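Local coordinates for protein obscurin (Homo sapiens, PDB 4C4K) that probably scaffolds and signals in muscle as a giant modular protein with kinase and RhoGEF regions, this first immunoglobulin domain being a likely protein-binding module, at residues Phe51-Asp56 with Tyr60-Leu65; Ala22-Gln27 with Gly73-Arg78; Cys26-Val29 with Thr33-Val36. All blocks are in the same frame, centred on the assembly; numbering follows the deposited sequence.

Contact 1 of 3, residues Phe51-Asp56 with Tyr60-Leu65. With EDO (1,2-ethanediol), chain G; EDO (1,2-ethanediol), chain F.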
loop_
_atom_site.group_PDB
_atom_site.type_symbol
_atom_site.label_atom_id
_atom_site.label_comp_id
_atom_site.label_asym_id
_atom_site.label_seq_id
_atom_site.Cartn_x
_atom_site.Cartn_y
_atom_site.Cartn_z
ATOM N N PHE A 51 14.592 14.752 4.936
ATOM C CA PHE A 51 13.290 14.069 4.979
ATOM C C PHE A 51 12.307 14.956 5.687
ATOM O O PHE A 51 12.492 15.268 6.867
ATOM C CB PHE A 51 13.421 12.699 5.668
ATOM C CG PHE A 51 14.275 11.754 4.855
ATOM C CD1 PHE A 51 15.659 11.748 4.990
ATOM C CD2 PHE A 51 13.697 10.887 3.934
ATOM C CE1 PHE A 51 16.453 10.912 4.189
ATOM C CE2 PHE A 51 14.482 10.033 3.157
ATOM C CZ PHE A 51 15.859 10.058 3.280
ATOM N N ARG A 52 11.284 15.415 4.950
ATOM C CA ARG A 52 10.296 16.340 5.506
ATOM C C ARG A 52 8.918 15.732 5.515
ATOM O O ARG A 52 8.425 15.339 4.475
ATOM C CB ARG A 52 10.293 17.668 4.728
ATOM C CG ARG A 52 11.684 18.215 4.467
ATOM C CD ARG A 52 12.375 18.614 5.756
ATOM N NE ARG A 52 13.631 19.311 5.501
ATOM C CZ ARG A 52 13.719 20.542 5.011
ATOM N NH1 ARG A 52 12.624 21.221 4.696
ATOM N NH2 ARG A 52 14.903 21.098 4.820
ATOM N N LEU A 53 8.305 15.681 6.683
ATOM C CA LEU A 53 6.975 15.119 6.869
ATOM C C LEU A 53 5.984 16.219 7.165
ATOM O O LEU A 53 6.286 17.142 7.929
ATOM C CB LEU A 53 6.993 14.094 8.007
ATOM C CG LEU A 53 7.847 12.863 7.770
ATOM C CD1 LEU A 53 8.295 12.261 9.094
ATOM C CD2 LEU A 53 7.081 11.828 7.011
ATOM N N ALA A 54 4.804 16.146 6.534
ATOM C CA ALA A 54 3.777 17.162 6.739
ATOM C C ALA A 54 2.400 16.588 6.503
ATOM O O ALA A 54 2.246 15.556 5.846
ATOM C CB ALA A 54 4.028 18.367 5.825
ATOM N N GLN A 55 1.410 17.265 7.063
ATOM C CA GLN A 55 -0.006 16.923 7.023
ATOM C C GLN A 55 -0.794 18.197 6.730
ATOM O O GLN A 55 -0.434 19.264 7.219
ATOM C CB GLN A 55 -0.429 16.352 8.398
ATOM C CG GLN A 55 -1.888 15.931 8.500
ATOM C CD GLN A 55 -2.282 15.481 9.877
ATOM O OE1 GLN A 55 -1.441 15.207 10.746
ATOM N NE2 GLN A 55 -3.584 15.356 10.089
ATOM N N ASP A 56 -1.858 18.076 5.935
ATOM C CA ASP A 56 -2.804 19.157 5.625
ATOM C C ASP A 56 -4.179 18.500 5.465
ATOM O O ASP A 56 -4.530 18.029 4.383
ATOM C CB ASP A 56 -2.389 19.956 4.376
ATOM C CG ASP A 56 -3.149 21.262 4.192
ATOM O OD1 ASP A 56 -3.886 21.663 5.128
ATOM O OD2 ASP A 56 -2.997 21.893 3.116
ATOM N N TYR A 60 -1.259 13.615 3.472
ATOM C CA TYR A 60 0.010 13.344 4.174
ATOM C C TYR A 60 1.153 13.284 3.182
ATOM O O TYR A 60 1.040 12.645 2.140
ATOM C CB TYR A 60 -0.083 12.034 4.968
ATOM C CG TYR A 60 -1.175 12.069 6.012
ATOM C CD1 TYR A 60 -2.506 11.848 5.665
ATOM C CD2 TYR A 60 -0.882 12.321 7.347
ATOM C CE1 TYR A 60 -3.515 11.856 6.625
ATOM C CE2 TYR A 60 -1.887 12.338 8.318
ATOM C CZ TYR A 60 -3.205 12.125 7.946
ATOM O OH TYR A 60 -4.207 12.137 8.883
ATOM N N ARG A 61 2.265 13.917 3.533
ATOM C CA ARG A 61 3.401 14.061 2.642
ATOM C C ARG A 61 4.739 13.677 3.280
ATOM O O ARG A 61 4.998 13.940 4.461
ATOM C CB ARG A 61 3.443 15.531 2.163
ATOM C CG ARG A 61 4.471 15.876 1.072
ATOM C CD ARG A 61 4.272 17.296 0.512
ATOM N NE ARG A 61 2.881 17.462 0.062
ATOM C CZ ARG A 61 2.384 16.977 -1.074
ATOM N NH1 ARG A 61 3.180 16.388 -1.961
ATOM N NH2 ARG A 61 1.098 17.129 -1.357
ATOM N N LEU A 62 5.592 13.069 2.447
ATOM C CA LEU A 62 6.998 12.801 2.672
ATOM C C LEU A 62 7.766 13.434 1.513
ATOM O O LEU A 62 7.654 12.966 0.382
ATOM C CB LEU A 62 7.323 11.299 2.771
ATOM C CG LEU A 62 8.850 10.957 2.855
ATOM C CD1 LEU A 62 9.547 11.727 4.022
ATOM C CD2 LEU A 62 9.062 9.463 2.974
ATOM N N THR A 63 8.549 14.497 1.792
ATOM C CA THR A 63 9.369 15.124 0.754
ATOM C C THR A 63 10.808 14.734 1.016
ATOM O O THR A 63 11.257 14.814 2.148
ATOM C CB THR A 63 9.200 16.660 0.745
ATOM O OG1 THR A 63 7.841 16.951 0.437
ATOM C CG2 THR A 63 10.108 17.344 -0.278
ATOM N N ILE A 64 11.527 14.326 -0.021
ATOM C CA ILE A 64 12.947 13.943 0.104
ATOM C C ILE A 64 13.757 14.946 -0.666
ATOM O O ILE A 64 13.547 15.089 -1.871
ATOM C CB ILE A 64 13.200 12.470 -0.366
ATOM C CG1 ILE A 64 12.209 11.519 0.347
ATOM C CG2 ILE A 64 14.662 12.053 -0.100
ATOM C CD1 ILE A 64 12.098 10.060 -0.244
ATOM N N LEU A 65 14.702 15.624 0.016
ATOM C CA LEU A 65 15.519 16.639 -0.596
ATOM C C LEU A 65 16.895 16.107 -0.914
ATOM O O LEU A 65 17.390 15.219 -0.216
ATOM C CB LEU A 65 15.631 17.858 0.322
ATOM C CG LEU A 65 14.306 18.554 0.747
ATOM C CD1 LEU A 65 14.618 19.786 1.605
ATOM C CD2 LEU A 65 13.500 19.023 -0.483
HETATM C C1 EDO G . 0.939 18.454 3.236
HETATM O O1 EDO G . 2.142 18.802 2.589
HETATM C C2 EDO G . 0.132 17.670 2.220
HETATM O O2 EDO G . -0.017 18.459 1.033
HETATM C C1 EDO F . 2.946 13.221 8.239
HETATM O O1 EDO F . 2.472 12.866 9.524
HETATM C C2 EDO F . 3.146 11.928 7.430
HETATM O O2 EDO F . 3.583 12.286 6.134
HETATM O O HOH W 1 6.769 17.513 2.897
HETATM O O HOH W 2 -2.653 12.160 11.935
#

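Contact 2 of 3, residues Ala22-Gln27 with Gly73-Arg78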
loop_
_atom_site.group_PDB
_atom_site.type_symbol
_atom_site.label_atom_id
_atom_site.label_comp_id
_atom_site.label_asym_id
_atom_site.label_seq_id
_atom_site.Cartn_x
_atom_site.Cartn_y
_atom_site.Cartn_z
ATOM N N ALA A 22 12.198 14.734 -4.422
ATOM C CA ALA A 22 11.009 13.948 -4.654
ATOM C C ALA A 22 9.976 14.261 -3.582
ATOM O O ALA A 22 10.331 14.649 -2.486
ATOM C CB ALA A 22 11.346 12.457 -4.640
ATOM N N THR A 23 8.703 14.074 -3.901
ATOM C CA THR A 23 7.624 14.211 -2.936
ATOM C C THR A 23 6.694 13.050 -3.120
ATOM O O THR A 23 6.401 12.643 -4.247
ATOM C CB THR A 23 7.004 15.626 -2.862
ATOM O OG1 THR A 23 6.177 15.691 -1.711
ATOM C CG2 THR A 23 6.192 15.980 -4.076
ATOM N N LEU A 24 6.303 12.469 -1.992
ATOM C CA LEU A 24 5.445 11.304 -1.865
ATOM C C LEU A 24 4.231 11.757 -1.083
ATOM O O LEU A 24 4.372 12.392 -0.039
ATOM C CB LEU A 24 6.211 10.194 -1.091
ATOM C CG LEU A 24 7.191 9.265 -1.900
ATOM C CD1 LEU A 24 8.277 10.031 -2.654
ATOM C CD2 LEU A 24 7.843 8.258 -0.999
ATOM N N SER A 25 3.035 11.480 -1.601
ATOM C CA SER A 25 1.809 11.890 -0.916
ATOM C C SER A 25 0.667 10.911 -1.100
ATOM O O SER A 25 0.645 10.127 -2.061
ATOM C CB SER A 25 1.366 13.278 -1.386
ATOM O OG SER A 25 0.937 13.198 -2.730
ATOM N N CYS A 26 -0.284 10.973 -0.168
ATOM C CA CYS A 26 -1.532 10.217 -0.212
ATOM C C CYS A 26 -2.597 10.828 0.671
ATOM O O CYS A 26 -2.303 11.591 1.584
ATOM C CB CYS A 26 -1.320 8.745 0.104
ATOM S SG CYS A 26 -0.438 8.468 1.639
ATOM N N GLN A 27 -3.838 10.479 0.386
ATOM C CA GLN A 27 -5.001 10.956 1.086
ATOM C C GLN A 27 -5.541 9.812 1.909
ATOM O O GLN A 27 -5.825 8.736 1.369
ATOM C CB GLN A 27 -6.033 11.448 0.078
ATOM C CG GLN A 27 -7.130 12.255 0.745
ATOM C CD GLN A 27 -7.993 12.977 -0.243
ATOM O OE1 GLN A 27 -8.029 12.660 -1.436
ATOM N NE2 GLN A 27 -8.703 13.971 0.245
ATOM N N GLY A 73 14.071 2.813 -3.805
ATOM C CA GLY A 73 13.439 1.655 -3.198
ATOM C C GLY A 73 11.968 1.837 -2.935
ATOM O O GLY A 73 11.318 2.691 -3.536
ATOM N N GLN A 74 11.444 1.015 -2.046
ATOM C CA GLN A 74 10.034 1.004 -1.736
ATOM C C GLN A 74 9.757 1.717 -0.437
ATOM O O GLN A 74 10.363 1.407 0.593
ATOM C CB GLN A 74 9.539 -0.460 -1.679
ATOM C CG GLN A 74 8.036 -0.575 -1.639
ATOM C CD GLN A 74 7.616 -1.972 -1.321
ATOM O OE1 GLN A 74 7.484 -2.333 -0.160
ATOM N NE2 GLN A 74 7.432 -2.790 -2.345
ATOM N N TYR A 75 8.822 2.659 -0.481
ATOM C CA TYR A 75 8.371 3.381 0.702
ATOM C C TYR A 75 6.986 2.862 1.038
ATOM O O TYR A 75 6.145 2.794 0.157
ATOM C CB TYR A 75 8.351 4.900 0.456
ATOM C CG TYR A 75 9.749 5.476 0.347
ATOM C CD1 TYR A 75 10.496 5.330 -0.821
ATOM C CD2 TYR A 75 10.330 6.157 1.415
ATOM C CE1 TYR A 75 11.796 5.824 -0.915
ATOM C CE2 TYR A 75 11.629 6.662 1.327
ATOM C CZ TYR A 75 12.357 6.486 0.161
ATOM O OH TYR A 75 13.648 6.938 0.064
ATOM N N VAL A 76 6.733 2.499 2.300
ATOM C CA VAL A 76 5.411 2.021 2.696
ATOM C C VAL A 76 4.769 3.118 3.544
ATOM O O VAL A 76 5.418 3.650 4.451
ATOM C CB VAL A 76 5.493 0.661 3.471
ATOM C CG1 VAL A 76 4.105 0.201 3.939
ATOM C CG2 VAL A 76 6.155 -0.418 2.612
ATOM N N CYS A 77 3.512 3.469 3.248
ATOM C CA CYS A 77 2.783 4.402 4.085
ATOM C C CYS A 77 1.881 3.591 4.997
ATOM O O CYS A 77 1.162 2.708 4.519
ATOM C CB CYS A 77 1.988 5.400 3.258
ATOM S SG CYS A 77 1.207 6.682 4.261
ATOM N N ARG A 78 1.959 3.848 6.316
ATOM C CA ARG A 78 1.195 3.131 7.332
ATOM C C ARG A 78 0.292 4.112 8.068
ATOM O O ARG A 78 0.776 5.128 8.556
ATOM C CB ARG A 78 2.160 2.388 8.291
ATOM C CG ARG A 78 1.498 1.630 9.451
ATOM C CD ARG A 78 2.551 1.032 10.379
ATOM N NE ARG A 78 1.946 0.338 11.519
ATOM C CZ ARG A 78 2.159 0.640 12.798
ATOM N NH1 ARG A 78 2.989 1.626 13.127
ATOM N NH2 ARG A 78 1.550 -0.045 13.759
#

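Contact 3 of 3, residues Cys26-Val29 with Thr33-Val36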
loop_
_atom_site.group_PDB
_atom_site.type_symbol
_atom_site.label_atom_id
_atom_site.label_comp_id
_atom_site.label_asym_id
_atom_site.label_seq_id
_atom_site.Cartn_x
_atom_site.Cartn_y
_atom_site.Cartn_z
ATOM N N CYS A 26 -0.284 10.973 -0.168
ATOM C CA CYS A 26 -1.532 10.217 -0.212
ATOM C C CYS A 26 -2.597 10.828 0.671
ATOM O O CYS A 26 -2.303 11.591 1.584
ATOM C CB CYS A 26 -1.320 8.745 0.104
ATOM S SG CYS A 26 -0.438 8.468 1.639
ATOM N N GLN A 27 -3.838 10.479 0.386
ATOM C CA GLN A 27 -5.001 10.956 1.086
ATOM C C GLN A 27 -5.541 9.812 1.909
ATOM O O GLN A 27 -5.825 8.736 1.369
ATOM C CB GLN A 27 -6.033 11.448 0.078
ATOM C CG GLN A 27 -7.130 12.255 0.745
ATOM C CD GLN A 27 -7.993 12.977 -0.243
ATOM O OE1 GLN A 27 -8.029 12.660 -1.436
ATOM N NE2 GLN A 27 -8.703 13.971 0.245
ATOM N N ILE A 28 -5.610 10.020 3.231
ATOM C CA ILE A 28 -6.013 8.984 4.192
ATOM C C ILE A 28 -7.103 9.519 5.134
ATOM O O ILE A 28 -6.942 10.602 5.682
ATOM C CB ILE A 28 -4.772 8.508 5.025
ATOM C CG1 ILE A 28 -3.600 7.997 4.145
ATOM C CG2 ILE A 28 -5.180 7.461 6.062
ATOM C CD1 ILE A 28 -2.219 8.025 4.815
ATOM N N VAL A 29 -8.143 8.706 5.409
ATOM C CA VAL A 29 -9.223 9.057 6.344
ATOM C C VAL A 29 -9.410 7.919 7.345
ATOM O O VAL A 29 -9.050 6.781 7.046
ATOM C CB VAL A 29 -10.572 9.438 5.649
ATOM C CG1 VAL A 29 -10.478 10.783 4.914
ATOM C CG2 VAL A 29 -11.085 8.321 4.731
ATOM N N THR A 33 -8.814 10.116 13.896
ATOM C CA THR A 33 -7.808 10.510 12.903
ATOM C C THR A 33 -6.555 9.641 13.064
ATOM O O THR A 33 -6.033 9.524 14.179
ATOM C CB THR A 33 -7.509 12.017 12.968
ATOM O OG1 THR A 33 -8.724 12.719 12.724
ATOM C CG2 THR A 33 -6.494 12.436 11.935
ATOM N N PRO A 34 -6.117 8.947 11.985
ATOM C CA PRO A 34 -5.013 7.991 12.153
ATOM C C PRO A 34 -3.647 8.632 12.277
ATOM O O PRO A 34 -3.419 9.696 11.715
ATOM C CB PRO A 34 -5.073 7.134 10.874
ATOM C CG PRO A 34 -5.731 8.018 9.852
ATOM C CD PRO A 34 -6.692 8.894 10.618
ATOM N N GLN A 35 -2.738 7.943 12.985
ATOM C CA GLN A 35 -1.334 8.277 13.109
ATOM C C GLN A 35 -0.722 7.736 11.807
ATOM O O GLN A 35 -0.908 6.557 11.473
ATOM C CB GLN A 35 -0.746 7.542 14.328
ATOM C CG GLN A 35 0.718 7.873 14.638
ATOM C CD GLN A 35 1.238 7.145 15.862
ATOM O OE1 GLN A 35 0.544 6.982 16.875
ATOM N NE2 GLN A 35 2.492 6.721 15.808
ATOM N N VAL A 36 -0.042 8.594 11.052
ATOM C CA VAL A 36 0.538 8.201 9.763
ATOM C C VAL A 36 2.056 8.241 9.808
ATOM O O VAL A 36 2.631 9.212 10.275
ATOM C CB VAL A 36 -0.053 9.031 8.589
ATOM C CG1 VAL A 36 0.636 8.731 7.255
ATOM C CG2 VAL A 36 -1.572 8.857 8.491
#

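Contact 1 of 3, residues Phe51-Asp56 with Tyr60-Leu65
Strands 51-56 and 60-64 run antiparallel, their axes 4.7 Å apart at an angle of 164°, and two hydrogen-bonded pairs, Arg52 with Thr63 and Ala54 with Arg61, tie them together. The bond from Thr63 N to Arg52 O is short, 2.8 Å, and nearly straight. Phe51, Leu53, Gln55, Tyr60, Leu62 and Ile64 share one face. There Phe51 lays CE2 against Ile64 CG2 at 3.8 Å, while Leu62 CD1 sits at the edge of the same ring and also meets Leu53 CD2 at 3.9 Å. Gln55 is stretched out with CG anti to the backbone N (chi1 -179°), which carries its amide alongside the Tyr60 ring, the two planes 28° apart and Gln55 CD 3.5 Å from Tyr60 CE2. With an alanine at Tyr60, the Gln55 chain is likely to lose its aromatic neighbour, and a gap would probably open beside Val36 and Ile28, which the ring also touches. On the other face, which carries Arg52, Ala54, Arg61 and Thr63, a water joins Arg52 O to Thr63 OG1, whose hydroxyl also bonds to Thr23. The Arg61 guanidinium turns away to grip a 1,2-ethanediol, Arg61 NH2 lying 3.0 Å from O2 of that diol, and its NH1 bonds to Thr23. Just past the strand end, in the Arg52 conformer described, Leu65 CD1 lies over the guanidinium toward its rim. The pairing is that of a beta hairpin, and the strand 59-64 continues the sheet by bonding to strand 22-31, as the D and E strands do in an immunoglobulin I-set sandwich.

Contact 2 of 3, residues Ala22-Gln27 with Gly73-Arg78
The contact bridges the two sheets of the immunoglobulin sandwich, joining the B strand (22-31) to the F strand (73-80) through the buried core, where the cysteine pair characteristic of the fold is found. Cys26 and Cys77 face each other with their CA atoms 8.4 Å apart. Their SG atoms lie 3.6 Å from each other, too far for a disulfide, so the thiols meet as packed neighbours and the sheets are held here by apolar packing. The torsions differ: Cys77 SG is anti to its backbone N (chi1 -174°), whereas Cys26 SG stands between the backbone N and the carbonyl carbon (chi1 53°). Phe7 of strand 3-14 covers Cys26, and Trp38 of strand 35-40 lies against Cys77. Two residues earlier on each strand, Leu24 and Tyr75 cross at about a right angle. Tyr75 carries its ring beside Leu62 and Ile64 of strand 59-64, and its OH is hydrogen-bonded to the backbone O of Asp71, which gives the polar end of this buried residue a partner. A single methyl does the touching from the leucine side: Leu24 CD2 meets the root of the ring, 3.6 Å from Tyr75 CG and 3.7 Å from Tyr75 CB.

Contact 3 of 3, residues Cys26-Val29 with Thr33-Val36
Ile28 holds CG1 anti to its carbonyl carbon (chi1 -56°) and continues nearly extended to CD1 (chi2 158°), which sends this methyl toward Val36, while CG2, anti to the backbone N, turns to Pro34. The isoleucine thus reaches two residues of the facing segment with its two branches. Val36 has CG1 anti to its own backbone N (chi1 174°), and Val36 CG1 and CG2 both lie 3.8 Å from Ile28 CD1, tip to tip. Pro34 approaches obliquely, with its CG 3.9 Å from Ile28 CG2. Val29 adds little, only its backbone C coming to 4.4 Å from Pro34 CD. The CA atoms of Val29 and Thr33 are still 6.9 Å apart. Strands 22-31 and 35-40 belong to different sheets, and Thr33 and Pro34 lie on the way between them, in the B to C connection of an immunoglobulin sandwich. Phe7, Tyr60 and Ala79 surround Ile28, so its branches are enclosed from several directions, and Cys77 touches both Ile28 and Val36. The side chains that meet across the two segments are all aliphatic, so the contact rests on dispersion and the exclusion of water and has no directed polar bond.

Along the chain contact 3 closes before contact 1 opens; contact 1 is nested inside the loop closed by contact 2, while contact 3 starts from the same stretch as contact 2, sharing Cys26 and Gln27. The centres of contacts 1 and 2 are about 9 Å apart, those of contacts 2 and 3 about 12 Å, and those of contacts 1 and 3 about 13 Å. Contact 1 pairs strands within one sheet, whereas contacts 2 and 3 both start from strand 22-31 of that sheet and reach the other. Backbone bonds of Leu62 and Ile64 to Leu24 and Ala22 tie contact 1 to contact 2. Together they join hairpin, core and sheet-to-sheet connection into one continuous immunoglobulin sandwich.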